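Local structure of MUTM (fpg) protein (Thermus thermophilus, 1EE8) at residues Leu194-Val197 with Leu198-Val202; Gly222-Gln225 with Thr226-Ala229; Tyr231-Glu234 with Gly235-Cys238. The protein is a MutM (Fpg) family protein that joins an N-terminal domain to a helix-two-turn-helix (H2TH) domain and a zinc finger. All blocks are in the same frame, centred on the assembly; numbering follows the deposited sequence.

Interaction 1 (Leu194-Val197 with Leu198-Val202)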
ATOM      1  N   LEU A 194     -40.436  -4.351  -1.010  1.00 27.32           N
ATOM      2  CA  LEU A 194     -39.033  -3.994  -0.864  1.00 27.87           C
ATOM      3  C   LEU A 194     -38.294  -4.098  -2.198  1.00 27.06           C
ATOM      4  O   LEU A 194     -37.546  -3.199  -2.574  1.00 26.03           O
ATOM      5  CB  LEU A 194     -38.378  -4.915   0.166  1.00 28.48           C
ATOM      6  CG  LEU A 194     -36.991  -4.549   0.682  1.00 30.59           C
ATOM      7  CD1 LEU A 194     -36.962  -3.096   1.139  1.00 30.61           C
ATOM      8  CD2 LEU A 194     -36.642  -5.478   1.841  1.00 31.28           C
ATOM      9  N   ARG A 195     -38.512  -5.198  -2.911  1.00 26.92           N
ATOM     10  CA  ARG A 195     -37.857  -5.416  -4.191  1.00 28.37           C
ATOM     11  C   ARG A 195     -38.311  -4.436  -5.276  1.00 28.60           C
ATOM     12  O   ARG A 195     -37.495  -3.975  -6.079  1.00 28.87           O
ATOM     13  CB  ARG A 195     -38.085  -6.862  -4.647  1.00 30.35           C
ATOM     14  CG  ARG A 195     -37.769  -7.889  -3.553  1.00 32.96           C
ATOM     15  CD  ARG A 195     -37.607  -9.285  -4.126  1.00 35.27           C
ATOM     16  NE  ARG A 195     -36.432  -9.347  -4.989  1.00 38.75           N
ATOM     17  CZ  ARG A 195     -35.958 -10.457  -5.541  1.00 38.97           C
ATOM     18  NH1 ARG A 195     -36.560 -11.619  -5.326  1.00 40.67           N
ATOM     19  NH2 ARG A 195     -34.872 -10.406  -6.296  1.00 38.50           N
ATOM     20  N   GLU A 196     -39.600  -4.110  -5.291  1.00 28.92           N
ATOM     21  CA  GLU A 196     -40.148  -3.175  -6.280  1.00 29.71           C
ATOM     22  C   GLU A 196     -39.648  -1.752  -6.063  1.00 28.16           C
ATOM     23  O   GLU A 196     -39.286  -1.060  -7.011  1.00 28.10           O
ATOM     24  CB  GLU A 196     -41.672  -3.142  -6.215  1.00 32.20           C
ATOM     25  CG  GLU A 196     -42.374  -4.435  -6.537  1.00 36.80           C
ATOM     26  CD  GLU A 196     -43.880  -4.282  -6.448  1.00 39.13           C
ATOM     27  OE1 GLU A 196     -44.437  -3.456  -7.205  1.00 40.93           O
ATOM     28  OE2 GLU A 196     -44.503  -4.976  -5.618  1.00 41.47           O
ATOM     29  N   VAL A 197     -39.655  -1.308  -4.811  1.00 26.70           N
ATOM     30  CA  VAL A 197     -39.206   0.044  -4.501  1.00 25.89           C
ATOM     31  C   VAL A 197     -37.740   0.229  -4.868  1.00 25.07           C
ATOM     32  O   VAL A 197     -37.360   1.239  -5.453  1.00 24.99           O
ATOM     33  CB  VAL A 197     -39.413   0.379  -3.002  1.00 26.58           C
ATOM     34  CG1 VAL A 197     -38.825   1.745  -2.682  1.00 27.78           C
ATOM     35  CG2 VAL A 197     -40.893   0.377  -2.675  1.00 26.40           C
ATOM     36  N   LEU A 198     -36.916  -0.755  -4.537  1.00 24.41           N
ATOM     37  CA  LEU A 198     -35.497  -0.658  -4.845  1.00 24.31           C
ATOM     38  C   LEU A 198     -35.299  -0.657  -6.351  1.00 24.98           C
ATOM     39  O   LEU A 198     -34.567   0.177  -6.887  1.00 23.57           O
ATOM     40  CB  LEU A 198     -34.731  -1.820  -4.202  1.00 22.73           C
ATOM     41  CG  LEU A 198     -34.653  -1.823  -2.669  1.00 22.92           C
ATOM     42  CD1 LEU A 198     -33.901  -3.076  -2.197  1.00 22.33           C
ATOM     43  CD2 LEU A 198     -33.935  -0.561  -2.176  1.00 22.12           C
ATOM     44  N   ALA A 199     -35.969  -1.583  -7.032  1.00 25.30           N
ATOM     45  CA  ALA A 199     -35.866  -1.682  -8.484  1.00 26.49           C
ATOM     46  C   ALA A 199     -36.317  -0.368  -9.113  1.00 26.53           C
ATOM     47  O   ALA A 199     -35.689   0.129 -10.044  1.00 25.92           O
ATOM     48  CB  ALA A 199     -36.729  -2.852  -9.004  1.00 25.93           C
ATOM     49  N   GLU A 200     -37.405   0.197  -8.594  1.00 26.97           N
ATOM     50  CA  GLU A 200     -37.911   1.464  -9.106  1.00 26.98           C
ATOM     51  C   GLU A 200     -36.934   2.608  -8.815  1.00 25.82           C
ATOM     52  O   GLU A 200     -36.651   3.432  -9.688  1.00 23.18           O
ATOM     53  CB  GLU A 200     -39.282   1.776  -8.489  1.00 29.78           C
ATOM     54  CG  GLU A 200     -40.427   0.956  -9.082  1.00 32.30           C
ATOM     55  CD  GLU A 200     -41.749   1.172  -8.365  1.00 35.33           C
ATOM     56  OE1 GLU A 200     -42.013   2.312  -7.921  1.00 36.67           O
ATOM     57  OE2 GLU A 200     -42.533   0.200  -8.259  1.00 36.91           O
ATOM     58  N   ALA A 201     -36.414   2.646  -7.590  1.00 25.14           N
ATOM     59  CA  ALA A 201     -35.473   3.691  -7.194  1.00 26.18           C
ATOM     60  C   ALA A 201     -34.247   3.661  -8.100  1.00 27.44           C
ATOM     61  O   ALA A 201     -33.712   4.705  -8.470  1.00 28.27           O
ATOM     62  CB  ALA A 201     -35.060   3.498  -5.745  1.00 26.75           C
ATOM     63  N   VAL A 202     -33.802   2.460  -8.452  1.00 28.81           N
ATOM     64  CA  VAL A 202     -32.652   2.315  -9.336  1.00 31.30           C
ATOM     65  C   VAL A 202     -32.997   2.881 -10.713  1.00 32.35           C
ATOM     66  O   VAL A 202     -32.217   3.631 -11.304  1.00 32.09           O
ATOM     67  CB  VAL A 202     -32.245   0.835  -9.482  1.00 31.58           C
ATOM     68  CG1 VAL A 202     -31.207   0.681 -10.588  1.00 32.92           C
ATOM     69  CG2 VAL A 202     -31.690   0.320  -8.162  1.00 31.53           C
TER
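Leu198 folds back over the backbone of Leu194, its CG only 3.2 Å from Leu194 O. The first torsion explains the approach: with CG beside its own backbone N and anti to the carbonyl carbon (chi1 -68°), the branch lies against the carbonyl that this same N-H engages. Leu198 N donates to Leu194 O at 3.2 Å, and the two side chains then meet loosely, Leu194 CG standing 4.5 Å from Leu198 CD1. Three further i to i+4 bonds continue the pattern, and they shorten along the chain to 2.7 Å between Ala201 N and Val197 O. All four N-H groups point well at their acceptors, the angles at hydrogen lying between 156° and 161°.

These turns belong to helix 184-203 of the H2TH domain, and the difference between its sides is plain from what each residue touches. On the buried side, Leu194, Val197 and Ala201 press on helix 161-170, with Tyr163 taking both Val197 and Ala201, while Leu198 reaches Pro4 of helix 3-17 and Pro125. Arg195, Glu196 and Ala199 lie on the more open side, where Ala199 adds, beside its backbone bond to Arg195 O, just a CB resting on that same carbonyl.

An acidic pair one turn apart, Glu196 and Glu200, lies partly exposed. Glu200 CG sits 3.1 Å from Glu196 O, close against the carbonyl already bonded to Glu200 N, whereas the two carboxylates are near neighbours without touching, Glu196 OE1 being 4.3 Å from Glu200 OE2. Any repulsion is probably offset by basic partners: Glu200 OE2 forms a salt bridge with Arg170 and OE1 another with Arg227, while Glu196 OE2 has a long, weak ion pair with Arg192.

Interaction 2 (Gly222-Gln225 with Thr226-Ala229)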
ATOM      1  N   GLY A 222     -31.377  12.814  -8.529  1.00 36.16           N
ATOM      2  CA  GLY A 222     -32.080  11.576  -8.808  1.00 35.57           C
ATOM      3  C   GLY A 222     -33.528  11.938  -9.089  1.00 35.02           C
ATOM      4  O   GLY A 222     -33.873  13.120  -9.096  1.00 34.34           O
ATOM      5  N   GLY A 223     -34.385  10.946  -9.304  1.00 34.01           N
ATOM      6  CA  GLY A 223     -35.773  11.260  -9.585  1.00 34.21           C
ATOM      7  C   GLY A 223     -36.802  10.367  -8.917  1.00 33.25           C
ATOM      8  O   GLY A 223     -37.964  10.357  -9.328  1.00 33.45           O
ATOM      9  N   PHE A 224     -36.397   9.624  -7.891  1.00 31.18           N
ATOM     10  CA  PHE A 224     -37.335   8.733  -7.206  1.00 30.40           C
ATOM     11  C   PHE A 224     -38.090   9.453  -6.105  1.00 29.92           C
ATOM     12  O   PHE A 224     -39.147   8.991  -5.671  1.00 30.22           O
ATOM     13  CB  PHE A 224     -36.608   7.522  -6.609  1.00 28.75           C
ATOM     14  CG  PHE A 224     -37.537   6.490  -6.021  1.00 27.43           C
ATOM     15  CD1 PHE A 224     -37.726   6.402  -4.645  1.00 26.66           C
ATOM     16  CD2 PHE A 224     -38.238   5.620  -6.849  1.00 26.79           C
ATOM     17  CE1 PHE A 224     -38.605   5.463  -4.101  1.00 25.96           C
ATOM     18  CE2 PHE A 224     -39.116   4.677  -6.322  1.00 26.86           C
ATOM     19  CZ  PHE A 224     -39.302   4.598  -4.942  1.00 26.58           C
ATOM     20  N   GLN A 225     -37.554  10.583  -5.656  1.00 29.36           N
ATOM     21  CA  GLN A 225     -38.198  11.346  -4.593  1.00 30.57           C
ATOM     22  C   GLN A 225     -39.624  11.754  -4.960  1.00 31.15           C
ATOM     23  O   GLN A 225     -40.426  12.070  -4.080  1.00 31.15           O
ATOM     24  CB  GLN A 225     -37.366  12.587  -4.229  1.00 30.74           C
ATOM     25  CG  GLN A 225     -37.182  13.618  -5.343  1.00 32.36           C
ATOM     26  CD  GLN A 225     -36.026  13.287  -6.277  1.00 32.36           C
ATOM     27  OE1 GLN A 225     -35.424  12.221  -6.185  1.00 31.58           O
ATOM     28  NE2 GLN A 225     -35.715  14.209  -7.187  1.00 32.96           N
ATOM     29  N   THR A 226     -39.941  11.740  -6.255  1.00 32.05           N
ATOM     30  CA  THR A 226     -41.280  12.097  -6.719  1.00 33.15           C
ATOM     31  C   THR A 226     -42.237  10.940  -6.456  1.00 33.94           C
ATOM     32  O   THR A 226     -43.457  11.121  -6.439  1.00 35.37           O
ATOM     33  CB  THR A 226     -41.296  12.429  -8.232  1.00 33.03           C
ATOM     34  OG1 THR A 226     -40.967  11.259  -8.990  1.00 34.59           O
ATOM     35  CG2 THR A 226     -40.283  13.530  -8.547  1.00 33.58           C
ATOM     36  N   ARG A 227     -41.676   9.753  -6.245  1.00 33.04           N
ATOM     37  CA  ARG A 227     -42.468   8.559  -5.968  1.00 32.73           C
ATOM     38  C   ARG A 227     -42.588   8.325  -4.460  1.00 31.89           C
ATOM     39  O   ARG A 227     -43.288   7.408  -4.027  1.00 32.23           O
ATOM     40  CB  ARG A 227     -41.824   7.323  -6.609  1.00 34.81           C
ATOM     41  CG  ARG A 227     -41.660   7.368  -8.129  1.00 36.64           C
ATOM     42  CD  ARG A 227     -42.991   7.285  -8.853  1.00 39.19           C
ATOM     43  NE  ARG A 227     -42.832   6.877 -10.247  1.00 40.89           N
ATOM     44  CZ  ARG A 227     -42.420   5.670 -10.634  1.00 42.16           C
ATOM     45  NH1 ARG A 227     -42.124   4.744  -9.732  1.00 42.65           N
ATOM     46  NH2 ARG A 227     -42.298   5.386 -11.925  1.00 42.34           N
ATOM     47  N   HIS A 228     -41.896   9.136  -3.661  1.00 29.36           N
ATOM     48  CA  HIS A 228     -41.954   8.979  -2.210  1.00 28.22           C
ATOM     49  C   HIS A 228     -43.366   9.172  -1.678  1.00 28.02           C
ATOM     50  O   HIS A 228     -44.029  10.164  -1.983  1.00 27.55           O
ATOM     51  CB  HIS A 228     -41.022   9.968  -1.511  1.00 28.17           C
ATOM     52  CG  HIS A 228     -39.569   9.653  -1.686  1.00 27.63           C
ATOM     53  ND1 HIS A 228     -38.573  10.369  -1.061  1.00 28.27           N
ATOM     54  CD2 HIS A 228     -38.945   8.711  -2.432  1.00 27.43           C
ATOM     55  CE1 HIS A 228     -37.396   9.882  -1.415  1.00 29.60           C
ATOM     56  NE2 HIS A 228     -37.594   8.875  -2.247  1.00 27.12           N
ATOM     57  N   ALA A 229     -43.812   8.217  -0.868  1.00 25.87           N
ATOM     58  CA  ALA A 229     -45.142   8.265  -0.291  1.00 25.07           C
ATOM     59  C   ALA A 229     -45.118   8.830   1.120  1.00 24.61           C
ATOM     60  O   ALA A 229     -45.999   9.600   1.498  1.00 24.34           O
ATOM     61  CB  ALA A 229     -45.753   6.867  -0.275  1.00 24.90           C
TER
HETATM   62  O   HOH W   1     -42.952  12.710  -2.980  1.00 38.53           O
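His228 lays its imidazole against the backbone of Gln225, and its side chain can be traced outward from there. His228 CB starts 3.4 Å from Gln225 O. The first torsion (chi1 -71°) sets CG beside the backbone N and brings the ring back over the preceding turn, where Gln225 CA stands over the centre of one face, 3.4 Å from the His228 centroid and just 6° off the ring normal. This is a well-centred CH-pi contact. At one rim of the ring His228 CD2 lies 3.3 Å from Phe224 O; at the other, ND1 and CE1 stay near Gln225, CE1 facing its CB. The tip, His228 NE2, approaches Phe224 CD1 at 3.4 Å and is hydrogen-bonded to Ser207 OG.

All of this happens in the connection between helix 184-203 of the H2TH domain and the zinc finger, where the chain bends tightly: Arg227 N donates to Phe224 O at 2.7 Å, three residues back, and His228 N makes a weaker bond of the same span to Gln225 O.

The two rings meet rim to rim, with planes 64° apart and neither over the other's face, so they do not stack. Phe224 instead receives Arg227 CB over one face, 4.0 Å from the ring centroid, in a second CH-pi contact. Phe224 also rests on Val197 and Ala201 of helix 184-203.

Gln225 is bent at its second torsion and turns its amide back along the chain. Gln225 NE2 donates to Gly222 O at 2.9 Å and Gln225 OE1 accepts from Thr208 N, which fixes the amide's orientation from both ends. A water donates to both Gln225 O and His228 O, bridging two carbonyls of the bend.

Interaction 3 (Tyr231-Glu234 with Gly235-Cys238). With ZN (zinc ion), chain C.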
ATOM      1  N   TYR A 231     -41.578   9.009   3.124  1.00 23.28           N
ATOM      2  CA  TYR A 231     -40.280   9.537   3.516  1.00 24.27           C
ATOM      3  C   TYR A 231     -40.138  11.028   3.228  1.00 25.14           C
ATOM      4  O   TYR A 231     -40.430  11.494   2.125  1.00 23.68           O
ATOM      5  CB  TYR A 231     -39.122   8.809   2.829  1.00 23.44           C
ATOM      6  CG  TYR A 231     -37.810   9.254   3.430  1.00 24.14           C
ATOM      7  CD1 TYR A 231     -37.337   8.681   4.610  1.00 24.05           C
ATOM      8  CD2 TYR A 231     -37.116  10.346   2.902  1.00 24.22           C
ATOM      9  CE1 TYR A 231     -36.210   9.187   5.257  1.00 25.00           C
ATOM     10  CE2 TYR A 231     -35.994  10.864   3.540  1.00 25.42           C
ATOM     11  CZ  TYR A 231     -35.548  10.281   4.720  1.00 25.72           C
ATOM     12  OH  TYR A 231     -34.453  10.809   5.363  1.00 27.59           O
ATOM     13  N   GLY A 232     -39.668  11.766   4.228  1.00 26.91           N
ATOM     14  CA  GLY A 232     -39.491  13.200   4.070  1.00 29.61           C
ATOM     15  C   GLY A 232     -40.784  13.974   3.864  1.00 31.62           C
ATOM     16  O   GLY A 232     -40.744  15.156   3.505  1.00 32.87           O
ATOM     17  N   ARG A 233     -41.930  13.330   4.091  1.00 31.81           N
ATOM     18  CA  ARG A 233     -43.212  14.001   3.907  1.00 32.63           C
ATOM     19  C   ARG A 233     -44.018  14.162   5.194  1.00 32.79           C
ATOM     20  O   ARG A 233     -45.248  14.209   5.152  1.00 32.66           O
ATOM     21  CB  ARG A 233     -44.053  13.256   2.864  1.00 32.92           C
ATOM     22  CG  ARG A 233     -43.364  13.118   1.519  1.00 33.86           C
ATOM     23  CD  ARG A 233     -44.299  12.579   0.451  1.00 35.37           C
ATOM     24  NE  ARG A 233     -45.414  13.487   0.194  1.00 36.71           N
ATOM     25  CZ  ARG A 233     -46.659  13.293   0.622  1.00 37.76           C
ATOM     26  NH1 ARG A 233     -46.965  12.214   1.334  1.00 36.64           N
ATOM     27  NH2 ARG A 233     -47.602  14.183   0.336  1.00 37.35           N
ATOM     28  N   GLU A 234     -43.329  14.254   6.329  1.00 33.51           N
ATOM     29  CA  GLU A 234     -44.002  14.415   7.620  1.00 35.32           C
ATOM     30  C   GLU A 234     -44.964  15.602   7.589  1.00 35.15           C
ATOM     31  O   GLU A 234     -44.573  16.722   7.264  1.00 35.24           O
ATOM     32  CB  GLU A 234     -42.981  14.632   8.745  1.00 36.46           C
ATOM     33  CG  GLU A 234     -43.617  14.797  10.128  1.00 38.15           C
ATOM     34  CD  GLU A 234     -42.615  15.161  11.214  1.00 39.30           C
ATOM     35  OE1 GLU A 234     -42.974  15.077  12.409  1.00 39.54           O
ATOM     36  OE2 GLU A 234     -41.472  15.538  10.877  1.00 40.11           O
ATOM     37  N   GLY A 235     -46.225  15.349   7.917  1.00 34.55           N
ATOM     38  CA  GLY A 235     -47.203  16.419   7.924  1.00 34.84           C
ATOM     39  C   GLY A 235     -47.977  16.555   6.630  1.00 34.85           C
ATOM     40  O   GLY A 235     -49.063  17.128   6.623  1.00 35.52           O
ATOM     41  N   LEU A 236     -47.423  16.046   5.533  1.00 34.41           N
ATOM     42  CA  LEU A 236     -48.102  16.112   4.245  1.00 33.91           C
ATOM     43  C   LEU A 236     -49.131  14.978   4.167  1.00 33.52           C
ATOM     44  O   LEU A 236     -49.073  14.017   4.946  1.00 31.64           O
ATOM     45  CB  LEU A 236     -47.093  15.995   3.092  1.00 35.49           C
ATOM     46  CG  LEU A 236     -46.047  17.097   2.873  1.00 36.10           C
ATOM     47  CD1 LEU A 236     -46.736  18.441   2.641  1.00 37.36           C
ATOM     48  CD2 LEU A 236     -45.121  17.174   4.075  1.00 37.63           C
ATOM     49  N   PRO A 237     -50.084  15.075   3.225  1.00 33.72           N
ATOM     50  CA  PRO A 237     -51.139  14.071   3.034  1.00 34.21           C
ATOM     51  C   PRO A 237     -50.661  12.714   2.517  1.00 33.88           C
ATOM     52  O   PRO A 237     -49.908  12.644   1.545  1.00 33.68           O
ATOM     53  CB  PRO A 237     -52.078  14.734   2.017  1.00 33.32           C
ATOM     54  CG  PRO A 237     -51.785  16.197   2.143  1.00 35.08           C
ATOM     55  CD  PRO A 237     -50.295  16.217   2.319  1.00 34.18           C
ATOM     56  N   CYS A 238     -51.100  11.641   3.166  1.00 33.25           N
ATOM     57  CA  CYS A 238     -50.756  10.303   2.702  1.00 31.98           C
ATOM     58  C   CYS A 238     -51.324  10.242   1.282  1.00 31.87           C
ATOM     59  O   CYS A 238     -52.381  10.808   1.008  1.00 32.26           O
ATOM     60  CB  CYS A 238     -51.425   9.244   3.586  1.00 31.10           C
ATOM     61  SG  CYS A 238     -51.421   7.566   2.904  1.00 28.35           S
TER
HETATM   62 ZN    ZN C 501     -52.857   6.675   4.525  1.00 43.46          ZN
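The backbone reverses in a type II beta turn from Arg233 to Leu236, closed by Leu236 N donating to Arg233 O at 2.9 Å. It leads directly into the zinc finger, whose first metal ligand, Cys238, follows two residues after the turn. Gly235 holds the third turn position with phi at 94°; a side chain there would run into Glu234 O, so the absence of one suits the conformation.

The Arg233 side chain bridges the open end of this reversal. Its chain is bent at the third torsion (chi3 63°), which swings the guanidinium forward past Leu236 to the next carbonyl. There Arg233 NH1 and Arg233 NH2 both donate to Pro237 O, each at 3.0 Å, in an end-on grip on one atom. The oxygen lies within about 5° of the guanidinium plane, and both nitrogens reach it from the same face of the carbonyl plane. A second acceptor, Ala229 O, also engages NH1, so the arginine ties the chain before the turn to the chain after it.

Leu236 covers one face of the guanidinium: Leu236 CB is 3.3 Å from Arg233 NH2, toward the rim of the group, and the two side chains cross at about a right angle. Farther out, Leu236 CD2 curls back to 3.2 Å from Arg233 O, the acceptor of the turn bond. Next to the gripped carbonyl the chain dips inward, and Cys238, packed on Phe169, joins Cys241, Cys258 and Cys261 round the zinc ion, with a bond of 2.3 Å from Cys238 SG to the metal.

In the fold
The three contacts follow one another along the chain, from helix 184-203 (interaction 1) into the loop before strand 246-249 (interactions 2 and 3). Centres of interactions 1 and 2 lie about 11 Å apart and those of 2 and 3 about 13 Å apart, whereas 1 and 3 are about 20 Å apart and do not touch. Interaction 2 is therefore the intermediate: Glu200 OE1 meets Arg227 NH1 at 3.0 Å on one side, and His228 O packs 3.4 Å from Arg233 CD on the other. Helix 161-170 is a common neighbour of all three. Together they trace a continuous path of packing from the H2TH domain to the zinc finger.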